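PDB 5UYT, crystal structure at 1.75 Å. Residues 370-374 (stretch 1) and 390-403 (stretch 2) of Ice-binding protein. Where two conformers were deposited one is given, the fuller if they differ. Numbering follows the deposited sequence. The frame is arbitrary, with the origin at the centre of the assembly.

Stretch 1 (370-374) AVDLN
Stretch 2 (390-403) VIINTGVEIEGRVL

Two parallel strands, 371-373 and 390-392, lie side by side in one sheet. Their axes approach to 4.7 Å and their N-to-C directions differ by 8°. The register pairs Val371 with Val390, Asp372 with Ile391 and Leu373 with Ile392, at CA-CA distances of 4.8, 4.7 and 4.9 Å. Backbone angles are extended throughout, with phi/psi of -128/124 at Val371, -132/112 at Asp372 and -99/113 at Leu373; Val390, Ile391 and Ile392 have -116/134, -125/129 and -122/110. The two stretches together bury 472 Å².

Leu373 is the residue most covered. Leu373 N donates to Ile391 O at 2.9 Å. Leu373 O accepts from both Asn393 N and Asn393 ND2, each at 3.0 Å. The side chain (chi1 m, chi2 t) shares a face with Val371, Val390 and Ile392. Leu373 CB lies 4.2 Å from Ile392 CG2. Leu373 CB is also 4.1 Å from Val396 CG2. Leu373 CD1 reaches further, to 4.4 Å from both Ile398 CG1 and Val402 CG2. Leu373 therefore touches residues on both sides of the corner at Glu399 and Gly400. Ile398 has chi1 m and chi2 140°; Val402 has chi1 t.

Val371 is next in covered area. Val371 O accepts from Ile391 N at 2.9 Å and also lies 3.2 Å from Val390 CA, a CA-H...O contact. Both valines have chi1 t, and Val371 CB sits 4.2 Å from Val390 CG2. Ile391 O makes the matching contact to Asp372 CA at 3.3 Å. Ile391 thus uses its N and O on the same neighbouring strand, bracketing Asp372, as parallel pairing requires.

Asn393 (phi/psi -84/171, chi1 m, chi2 -72°) extends the register beyond the strands, with Asn393 CA 5.3 Å from Asn374 CA. Its CB points toward stretch 1. Besides bonding to Leu373 O, Asn393 ND2 lies 2.9 Å from Asp372 OD1. Asp372 (chi1 t, chi2 -32°) shares the other face with Ile391 (chi1 m, chi2 t). A water donates to Asp372 OD2 at 2.5 Å and accepts from Asn393 ND2 at 3.2 Å, bridging the two side chains.

Asn393 also opens a type II turn ending at Val396, where Val396 N donates to Asn393 O at 3.2 Å. Thr394 has phi/psi -43/127; Gly395, at 85/-3, has angles that would jam a CB against the preceding carbonyl O. The turn brings Val396 (-60/140, chi1 t) back toward stretch 1, with Val396 CG2 3.3 Å from Asn374 O.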

# COMPACT_ATOMS: atom_id res chain seq x y z
N ALA A 370 -22.62 8.14 1.44
CA ALA A 370 -22.68 8.62 0.04
C ALA A 370 -21.37 8.40 -0.70
O ALA A 370 -20.29 8.24 -0.07
CB ALA A 370 -23.05 10.11 0.03
N VAL A 371 -21.45 8.34 -2.02
CA VAL A 371 -20.25 8.16 -2.88
C VAL A 371 -20.31 9.27 -3.93
O VAL A 371 -21.31 9.40 -4.62
CB VAL A 371 -20.28 6.79 -3.58
CG1 VAL A 371 -19.13 6.65 -4.60
CG2 VAL A 371 -20.20 5.65 -2.53
N ASP A 372 -19.26 10.07 -4.02
CA ASP A 372 -19.22 11.14 -5.02
C ASP A 372 -17.88 11.06 -5.73
O ASP A 372 -16.82 11.23 -5.09
CB ASP A 372 -19.40 12.48 -4.34
CG ASP A 372 -19.52 13.63 -5.34
OD1 ASP A 372 -18.90 13.56 -6.41
OD2 ASP A 372 -20.24 14.60 -5.02
N LEU A 373 -17.91 10.69 -7.00
CA LEU A 373 -16.65 10.59 -7.79
C LEU A 373 -16.55 11.86 -8.60
O LEU A 373 -17.44 12.13 -9.41
CB LEU A 373 -16.66 9.33 -8.70
CG LEU A 373 -16.80 8.03 -7.88
CD1 LEU A 373 -16.70 6.89 -8.88
CD2 LEU A 373 -15.70 7.90 -6.80
N ASN A 374 -15.56 12.69 -8.29
CA ASN A 374 -15.47 14.05 -8.90
C ASN A 374 -14.98 13.98 -10.37
O ASN A 374 -14.50 12.93 -10.81
CB ASN A 374 -14.53 14.90 -8.04
CG ASN A 374 -14.94 16.36 -7.99
OD1 ASN A 374 -15.62 16.85 -8.89
ND2 ASN A 374 -14.47 17.07 -6.96
N VAL A 390 -25.54 8.77 -4.67
CA VAL A 390 -24.31 8.60 -5.41
C VAL A 390 -24.30 9.62 -6.54
O VAL A 390 -25.32 9.79 -7.24
CB VAL A 390 -24.20 7.16 -5.98
CG1 VAL A 390 -22.95 6.98 -6.86
CG2 VAL A 390 -24.24 6.13 -4.84
N ILE A 391 -23.17 10.30 -6.71
CA ILE A 391 -22.98 11.19 -7.88
C ILE A 391 -21.71 10.77 -8.59
O ILE A 391 -20.65 10.64 -7.95
CB ILE A 391 -22.84 12.67 -7.46
CG1 ILE A 391 -24.08 13.11 -6.69
CG2 ILE A 391 -22.61 13.57 -8.69
CD1 ILE A 391 -23.93 14.49 -6.07
N ILE A 392 -21.80 10.57 -9.90
CA ILE A 392 -20.62 10.24 -10.70
C ILE A 392 -20.53 11.32 -11.77
O ILE A 392 -21.39 11.42 -12.66
CB ILE A 392 -20.67 8.85 -11.33
CG1 ILE A 392 -21.16 7.79 -10.33
CG2 ILE A 392 -19.27 8.49 -11.86
CD1 ILE A 392 -21.27 6.40 -10.88
N ASN A 393 -19.52 12.17 -11.61
CA ASN A 393 -19.43 13.43 -12.38
C ASN A 393 -18.81 13.31 -13.75
O ASN A 393 -18.30 12.25 -14.12
CB ASN A 393 -18.65 14.47 -11.51
CG ASN A 393 -19.49 15.02 -10.34
OD1 ASN A 393 -20.44 15.81 -10.56
ND2 ASN A 393 -19.20 14.56 -9.11
N THR A 394 -18.89 14.40 -14.50
CA THR A 394 -18.44 14.42 -15.89
C THR A 394 -17.10 13.71 -16.12
O THR A 394 -16.11 14.03 -15.47
CB THR A 394 -18.26 15.87 -16.31
OG1 THR A 394 -19.53 16.55 -16.17
CG2 THR A 394 -17.77 15.95 -17.79
N GLY A 395 -17.07 12.77 -17.07
CA GLY A 395 -15.81 12.29 -17.56
C GLY A 395 -15.22 11.17 -16.72
O GLY A 395 -14.18 10.63 -17.08
N VAL A 396 -15.89 10.80 -15.62
CA VAL A 396 -15.37 9.71 -14.77
C VAL A 396 -15.28 8.43 -15.61
O VAL A 396 -16.20 8.15 -16.42
CB VAL A 396 -16.28 9.51 -13.55
CG1 VAL A 396 -15.96 8.16 -12.86
CG2 VAL A 396 -16.05 10.64 -12.54
N GLU A 397 -14.19 7.66 -15.40
CA GLU A 397 -14.05 6.34 -16.04
C GLU A 397 -14.07 5.35 -14.89
O GLU A 397 -13.37 5.56 -13.88
CB GLU A 397 -12.70 6.26 -16.77
CG GLU A 397 -12.63 7.25 -17.94
CD GLU A 397 -11.26 7.33 -18.60
OE1 GLU A 397 -10.35 6.61 -18.18
OE2 GLU A 397 -11.14 8.12 -19.57
N ILE A 398 -14.88 4.30 -15.01
CA ILE A 398 -14.94 3.23 -14.01
C ILE A 398 -14.58 1.88 -14.70
O ILE A 398 -15.16 1.52 -15.74
CB ILE A 398 -16.37 3.14 -13.41
CG1 ILE A 398 -16.63 4.33 -12.45
CG2 ILE A 398 -16.62 1.81 -12.65
CD1 ILE A 398 -18.05 4.83 -12.62
N GLU A 399 -13.60 1.18 -14.14
CA GLU A 399 -13.33 -0.21 -14.51
C GLU A 399 -13.75 -0.97 -13.26
O GLU A 399 -13.02 -1.03 -12.26
CB GLU A 399 -11.85 -0.41 -14.82
CG GLU A 399 -11.43 -1.79 -15.25
CD GLU A 399 -9.92 -1.92 -15.40
OE1 GLU A 399 -9.22 -0.87 -15.30
OE2 GLU A 399 -9.42 -3.07 -15.66
N GLY A 400 -14.96 -1.51 -13.31
CA GLY A 400 -15.55 -2.12 -12.11
C GLY A 400 -17.03 -1.77 -12.10
O GLY A 400 -17.68 -1.87 -13.10
N ARG A 401 -17.55 -1.35 -10.94
CA ARG A 401 -18.98 -1.05 -10.83
C ARG A 401 -19.23 -0.10 -9.69
O ARG A 401 -18.45 -0.03 -8.77
CB ARG A 401 -19.87 -2.30 -10.70
CG ARG A 401 -19.39 -3.38 -9.76
CD ARG A 401 -20.21 -4.69 -9.91
NE ARG A 401 -19.92 -5.51 -11.11
CZ ARG A 401 -18.80 -6.21 -11.31
NH1 ARG A 401 -17.77 -6.20 -10.41
NH2 ARG A 401 -18.68 -6.95 -12.41
N VAL A 402 -20.34 0.63 -9.77
CA VAL A 402 -20.73 1.48 -8.65
C VAL A 402 -22.16 1.11 -8.26
O VAL A 402 -23.07 1.17 -9.09
CB VAL A 402 -20.68 2.95 -9.06
CG1 VAL A 402 -21.20 3.79 -7.91
CG2 VAL A 402 -19.23 3.35 -9.42
N LEU A 403 -22.33 0.67 -7.01
CA LEU A 403 -23.55 0.06 -6.54
C LEU A 403 -23.92 0.78 -5.24
O LEU A 403 -23.03 1.23 -4.54
CB LEU A 403 -23.32 -1.45 -6.23
CG LEU A 403 -22.49 -2.19 -7.30
CD1 LEU A 403 -22.18 -3.57 -6.79
CD2 LEU A 403 -23.33 -2.34 -8.56
O HOH W 1 -20.33 16.44 -6.78